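Local coordinates for BH2621 protein (Bacillus halodurans, PDB 2QML) that is of unknown function but has a GNAT acetyltransferase fold and probably transfers an acyl group to an amine in siderophore biosynthesis, at residues A[37-42]-A[109-114]; A[85-90]-A[104-109]. One frame throughout, in Å; residues are numbered along the deposited sequence.

Contact 1 (A[37-42]-A[109-114])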
loop_
_atom_site.group_PDB
_atom_site.type_symbol
_atom_site.label_atom_id
_atom_site.label_comp_id
_atom_site.label_asym_id
_atom_site.label_seq_id
_atom_site.Cartn_x
_atom_site.Cartn_y
_atom_site.Cartn_z
ATOM N N SER A 37 13.914 -9.047 -6.427
ATOM C CA SER A 37 13.469 -9.282 -7.804
ATOM C C SER A 37 12.320 -8.310 -8.188
ATOM O O SER A 37 12.328 -7.685 -9.271
ATOM C CB SER A 37 13.027 -10.729 -7.978
ATOM O OG SER A 37 12.638 -10.936 -9.302
ATOM N N TRP A 38 11.357 -8.143 -7.305
ATOM C CA TRP A 38 10.263 -7.202 -7.572
ATOM C C TRP A 38 10.746 -5.770 -7.750
ATOM O O TRP A 38 10.237 -5.048 -8.629
ATOM C CB TRP A 38 9.177 -7.224 -6.483
ATOM C CG TRP A 38 8.518 -8.559 -6.293
ATOM C CD1 TRP A 38 8.603 -9.616 -7.103
ATOM C CD2 TRP A 38 7.559 -8.908 -5.287
ATOM N NE1 TRP A 38 7.826 -10.666 -6.635
ATOM C CE2 TRP A 38 7.161 -10.249 -5.532
ATOM C CE3 TRP A 38 6.994 -8.233 -4.218
ATOM C CZ2 TRP A 38 6.253 -10.920 -4.721
ATOM C CZ3 TRP A 38 6.106 -8.923 -3.412
ATOM C CH2 TRP A 38 5.753 -10.234 -3.663
HETATM N N MSE A 39 11.740 -5.364 -6.935
HETATM C CA MSE A 39 12.352 -4.051 -7.015
HETATM C C MSE A 39 13.130 -3.791 -8.307
HETATM O O MSE A 39 13.482 -2.653 -8.571
HETATM C CB MSE A 39 13.269 -3.803 -5.814
HETATM C CG MSE A 39 12.502 -3.631 -4.517
HETATM SE SE MSE A 39 10.944 -2.402 -4.572
HETATM C CE MSE A 39 10.495 -2.357 -2.657
ATOM N N HIS A 40 13.421 -4.846 -9.049
ATOM C CA HIS A 40 14.070 -4.742 -10.337
ATOM C C HIS A 40 13.061 -4.801 -11.503
ATOM O O HIS A 40 13.440 -4.778 -12.659
ATOM C CB HIS A 40 15.203 -5.782 -10.452
ATOM C CG HIS A 40 16.440 -5.378 -9.713
ATOM N ND1 HIS A 40 17.518 -4.788 -10.345
ATOM C CD2 HIS A 40 16.755 -5.418 -8.392
ATOM C CE1 HIS A 40 18.449 -4.509 -9.451
ATOM N NE2 HIS A 40 18.005 -4.849 -8.256
ATOM N N GLU A 41 11.768 -4.877 -11.224
ATOM C CA GLU A 41 10.783 -4.875 -12.307
ATOM C C GLU A 41 10.680 -3.485 -12.907
ATOM O O GLU A 41 10.629 -2.478 -12.169
ATOM C CB GLU A 41 9.416 -5.321 -11.784
ATOM C CG GLU A 41 9.359 -6.799 -11.388
ATOM C CD GLU A 41 9.331 -7.744 -12.558
ATOM O OE1 GLU A 41 9.018 -7.320 -13.699
ATOM O OE2 GLU A 41 9.628 -8.920 -12.327
ATOM N N GLU A 42 10.538 -3.418 -14.230
ATOM C CA GLU A 42 10.496 -2.133 -14.938
ATOM C C GLU A 42 9.335 -1.274 -14.523
ATOM O O GLU A 42 9.474 -0.053 -14.500
ATOM C CB GLU A 42 10.506 -2.314 -16.469
ATOM C CG GLU A 42 11.851 -2.799 -17.050
ATOM C CD GLU A 42 13.046 -1.898 -16.718
ATOM O OE1 GLU A 42 12.906 -0.649 -16.730
ATOM O OE2 GLU A 42 14.136 -2.453 -16.438
ATOM N N HIS A 109 1.953 2.540 1.285
ATOM C CA HIS A 109 2.771 2.410 0.091
ATOM C C HIS A 109 2.518 1.006 -0.444
ATOM O O HIS A 109 2.311 0.075 0.355
ATOM C CB HIS A 109 4.258 2.589 0.315
ATOM C CG HIS A 109 4.648 3.897 0.926
ATOM N ND1 HIS A 109 4.501 5.099 0.249
ATOM C CD2 HIS A 109 5.333 4.173 2.046
ATOM C CE1 HIS A 109 5.010 6.070 0.996
ATOM N NE2 HIS A 109 5.453 5.547 2.118
ATOM N N LEU A 110 2.540 0.821 -1.762
ATOM C CA LEU A 110 2.275 -0.504 -2.339
ATOM C C LEU A 110 2.872 -0.699 -3.708
ATOM O O LEU A 110 3.215 0.261 -4.400
ATOM C CB LEU A 110 0.752 -0.715 -2.432
ATOM C CG LEU A 110 -0.058 0.164 -3.400
ATOM C CD1 LEU A 110 -0.107 -0.474 -4.827
ATOM C CD2 LEU A 110 -1.478 0.482 -2.953
ATOM N N LEU A 111 3.016 -1.961 -4.092
ATOM C CA LEU A 111 3.423 -2.362 -5.433
ATOM C C LEU A 111 2.945 -3.782 -5.694
ATOM O O LEU A 111 2.852 -4.585 -4.733
ATOM C CB LEU A 111 4.946 -2.274 -5.599
ATOM C CG LEU A 111 5.861 -3.254 -4.855
ATOM C CD1 LEU A 111 6.096 -4.622 -5.574
ATOM C CD2 LEU A 111 7.214 -2.602 -4.593
ATOM N N ILE A 112 2.666 -4.069 -6.960
ATOM C CA ILE A 112 2.462 -5.401 -7.488
ATOM C C ILE A 112 3.790 -5.757 -8.140
ATOM O O ILE A 112 4.301 -5.031 -8.986
ATOM C CB ILE A 112 1.257 -5.531 -8.434
ATOM C CG1 ILE A 112 -0.056 -5.433 -7.633
ATOM C CG2 ILE A 112 1.298 -6.864 -9.149
ATOM C CD1 ILE A 112 -1.365 -5.509 -8.495
ATOM N N GLY A 113 4.370 -6.878 -7.733
ATOM C CA GLY A 113 5.695 -7.316 -8.207
ATOM C C GLY A 113 5.692 -8.052 -9.540
ATOM O O GLY A 113 6.115 -7.508 -10.552
ATOM N N PRO A 114 5.210 -9.300 -9.540
ATOM C CA PRO A 114 5.225 -10.091 -10.784
ATOM C C PRO A 114 4.305 -9.537 -11.852
ATOM O O PRO A 114 3.136 -9.182 -11.600
ATOM C CB PRO A 114 4.757 -11.482 -10.321
ATOM C CG PRO A 114 4.853 -11.464 -8.893
ATOM C CD PRO A 114 4.677 -10.066 -8.408
#
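The indole of W38 lies flat against the chain at G113 and P114. Both residues come over the same face of the ring. CA of G113 sits 3.8 Å from the centroid of the five-membered ring, 18° off its normal, a CH-pi contact. P114 adds a second one through CD, 4.0 Å from that centroid and 26° off the normal. G113 has no side chain, and the indole settles directly on its CA. L111 is the next bump along the strand, set between W38 and M39. Its two methyls part to different partners. CD1 comes obliquely to the six-membered ring of W38, 4.0 Å from CE3. CD2 lies 3.7 Å from SE of M39, a selenomethionine.

The contact packs the last part of helix 32-38 and the type I beta turn from W38 to E41 against the end of strand 106-112. This strand lies in the middle of the GNAT sheet; it probably corresponds to the strand that, in relatives, leads to the acyl-CoA-binding loop. M39 starts out away from the strand, but its chain bends at chi2 (-47°), which brings SE back to L111; CE, beyond it, also touches CD2. W48 of helix 45-48 packs on both M39 and L111. On the other flank E41 brings CG to 3.4 Å from O of G113, with CB and CD also near it. Its OE1 is hydrogen-bonded to NE2 of Q115.

Contact 2 (A[85-90]-A[104-109])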
loop_
_atom_site.group_PDB
_atom_site.type_symbol
_atom_site.label_atom_id
_atom_site.label_comp_id
_atom_site.label_asym_id
_atom_site.label_seq_id
_atom_site.Cartn_x
_atom_site.Cartn_y
_atom_site.Cartn_z
ATOM N N TRP A 85 3.708 -4.165 0.552
ATOM C CA TRP A 85 2.969 -3.123 1.215
ATOM C C TRP A 85 3.748 -2.571 2.397
ATOM O O TRP A 85 4.367 -3.319 3.175
ATOM C CB TRP A 85 1.592 -3.657 1.715
ATOM C CG TRP A 85 0.827 -4.387 0.676
ATOM C CD1 TRP A 85 1.087 -5.657 0.195
ATOM C CD2 TRP A 85 -0.253 -3.879 -0.093
ATOM N NE1 TRP A 85 0.234 -5.954 -0.756
ATOM C CE2 TRP A 85 -0.601 -4.904 -1.013
ATOM C CE3 TRP A 85 -0.969 -2.678 -0.109
ATOM C CZ2 TRP A 85 -1.644 -4.769 -1.930
ATOM C CZ3 TRP A 85 -2.021 -2.557 -0.989
ATOM C CH2 TRP A 85 -2.340 -3.589 -1.892
ATOM N N GLU A 86 3.756 -1.248 2.524
ATOM C CA GLU A 86 4.268 -0.587 3.713
ATOM C C GLU A 86 3.076 0.199 4.278
ATOM O O GLU A 86 2.587 1.133 3.701
ATOM C CB GLU A 86 5.466 0.297 3.407
ATOM C CG GLU A 86 6.649 -0.459 2.894
ATOM C CD GLU A 86 7.804 0.428 2.440
ATOM O OE1 GLU A 86 7.659 1.681 2.431
ATOM O OE2 GLU A 86 8.871 -0.145 2.078
ATOM N N SER A 87 2.641 -0.208 5.439
ATOM C CA SER A 87 1.592 0.446 6.239
ATOM C C SER A 87 2.271 1.281 7.349
ATOM O O SER A 87 3.069 0.764 8.140
ATOM C CB SER A 87 0.671 -0.612 6.807
ATOM O OG SER A 87 -0.245 -0.056 7.694
ATOM N N TYR A 88 1.951 2.579 7.468
ATOM C CA TYR A 88 2.652 3.426 8.423
ATOM C C TYR A 88 1.769 4.466 9.102
ATOM O O TYR A 88 0.664 4.728 8.652
ATOM C CB TYR A 88 3.852 4.101 7.721
ATOM C CG TYR A 88 3.463 5.048 6.587
ATOM C CD1 TYR A 88 3.241 6.380 6.848
ATOM C CD2 TYR A 88 3.363 4.608 5.255
ATOM C CE1 TYR A 88 2.861 7.258 5.821
ATOM C CE2 TYR A 88 2.986 5.504 4.231
ATOM C CZ TYR A 88 2.768 6.808 4.543
ATOM O OH TYR A 88 2.404 7.737 3.562
ATOM N N TRP A 89 2.274 4.973 10.238
ATOM C CA TRP A 89 1.681 6.085 10.958
ATOM C C TRP A 89 2.205 7.374 10.375
ATOM O O TRP A 89 3.426 7.590 10.249
ATOM C CB TRP A 89 2.032 6.053 12.444
ATOM C CG TRP A 89 1.483 4.858 13.168
ATOM C CD1 TRP A 89 2.198 3.765 13.616
ATOM C CD2 TRP A 89 0.113 4.603 13.526
ATOM N NE1 TRP A 89 1.368 2.887 14.252
ATOM C CE2 TRP A 89 0.085 3.370 14.211
ATOM C CE3 TRP A 89 -1.083 5.314 13.379
ATOM C CZ2 TRP A 89 -1.092 2.825 14.694
ATOM C CZ3 TRP A 89 -2.239 4.781 13.872
ATOM C CH2 TRP A 89 -2.239 3.546 14.540
ATOM N N VAL A 90 1.277 8.256 10.002
ATOM C CA VAL A 90 1.664 9.535 9.414
ATOM C C VAL A 90 2.561 10.313 10.380
ATOM O O VAL A 90 3.570 10.888 9.943
ATOM C CB VAL A 90 0.450 10.393 9.026
ATOM C CG1 VAL A 90 0.874 11.876 8.736
ATOM C CG2 VAL A 90 -0.269 9.794 7.817
ATOM N N HIS A 104 -3.687 9.956 14.650
ATOM C CA HIS A 104 -3.820 8.542 14.250
ATOM C C HIS A 104 -3.983 8.329 12.759
ATOM O O HIS A 104 -4.334 7.261 12.327
ATOM C CB HIS A 104 -4.971 7.896 15.002
ATOM C CG HIS A 104 -4.746 7.875 16.470
ATOM N ND1 HIS A 104 -5.236 8.854 17.310
ATOM C CD2 HIS A 104 -4.004 7.047 17.232
ATOM C CE1 HIS A 104 -4.848 8.595 18.542
ATOM N NE2 HIS A 104 -4.096 7.506 18.522
ATOM N N ASP A 105 -3.685 9.342 11.955
ATOM C CA ASP A 105 -3.728 9.162 10.521
ATOM C C ASP A 105 -2.712 8.105 10.121
ATOM O O ASP A 105 -1.634 8.045 10.681
ATOM C CB ASP A 105 -3.392 10.465 9.781
ATOM C CG ASP A 105 -4.479 11.537 9.864
ATOM O OD1 ASP A 105 -5.580 11.285 10.370
ATOM O OD2 ASP A 105 -4.207 12.622 9.290
ATOM N N GLN A 106 -3.040 7.327 9.099
ATOM C CA GLN A 106 -2.169 6.315 8.586
ATOM C C GLN A 106 -1.919 6.574 7.098
ATOM O O GLN A 106 -2.632 7.342 6.436
ATOM C CB GLN A 106 -2.767 4.902 8.783
ATOM C CG GLN A 106 -3.001 4.486 10.232
ATOM C CD GLN A 106 -3.585 3.116 10.271
ATOM O OE1 GLN A 106 -3.189 2.281 9.500
ATOM N NE2 GLN A 106 -4.505 2.866 11.168
ATOM N N GLY A 107 -0.891 5.914 6.596
ATOM C CA GLY A 107 -0.536 5.926 5.192
ATOM C C GLY A 107 -0.240 4.568 4.628
ATOM O O GLY A 107 -0.132 3.586 5.369
ATOM N N ILE A 108 -0.163 4.501 3.299
ATOM C CA ILE A 108 0.074 3.258 2.604
ATOM C C ILE A 108 0.982 3.432 1.399
ATOM O O ILE A 108 0.873 4.432 0.647
ATOM C CB ILE A 108 -1.252 2.579 2.184
ATOM C CG1 ILE A 108 -0.999 1.105 1.743
ATOM C CG2 ILE A 108 -2.054 3.432 1.154
ATOM C CD1 ILE A 108 -0.534 0.173 2.899
ATOM N N HIS A 109 1.953 2.540 1.285
ATOM C CA HIS A 109 2.771 2.410 0.091
ATOM C C HIS A 109 2.518 1.006 -0.444
ATOM O O HIS A 109 2.311 0.075 0.355
ATOM C CB HIS A 109 4.258 2.589 0.315
ATOM C CG HIS A 109 4.648 3.897 0.926
ATOM N ND1 HIS A 109 4.501 5.099 0.249
ATOM C CD2 HIS A 109 5.333 4.173 2.046
ATOM C CE1 HIS A 109 5.010 6.070 0.996
ATOM N NE2 HIS A 109 5.453 5.547 2.118
HETATM O O HOH W 1 1.559 6.933 1.246
#
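The Y88 ring lies across G107 of the neighbouring strand: with chi1 at 64°, CG stands between the backbone N and the carbonyl carbon. CA of G107, which has no side chain, is 3.7 Å from the ring centroid and 19° off the normal, a CH-pi contact. At the ring edge, in plane, a water accepts from OH of Y88 and donates to O of I108. CE2 of Y88 sits over one face of the H109 imidazole, 3.2 Å from NE2. The rings are nearly parallel but slid apart. OE1 of E86 approaches the imidazole obliquely, 3.4 Å from CD2, and its carboxylate is turned 83° from the ring. OE2 is hydrogen-bonded to Y84.

Strands 80-89 and 106-112 run antiparallel at the centre of the GNAT sheet. E86 with H109 and Y88 with G107 are hydrogen-bonded pairs, each joined by two backbone bonds. N of V90 bonds O of D105. On the opposite sheet face W89 and Q106 lie side by side, CZ3 of W89 3.7 Å from CG of Q106. O of H104 lies at the indole edge. NZ of K134 bonds OG of S87, OE1 of Q106 and O of G107; NE2 of Q106 bonds OG1 of T140.

Overall arrangement
The centres of contacts 1 and 2 are about 19 Å apart, on opposite sides of the chain's centre. Strand 106-112 joins them. H109 lies in both segments but makes its contacts in contact 2. Contact 2 pairs the first part of this strand with its sheet neighbour, strand 80-89. Contact 1 sets the strand's far end against helix 32-38 and the turn after it. Along the chain the order is 37-42, 85-90, 104-109, 109-114, with contact 2 nested inside the loop that contact 1 closes. The two also touch directly, CB of L110 lying 3.5 Å from CE3 of W85. Strand 106-112 thus carries both contacts, one with its sheet neighbour and one with the region of helix 32-38.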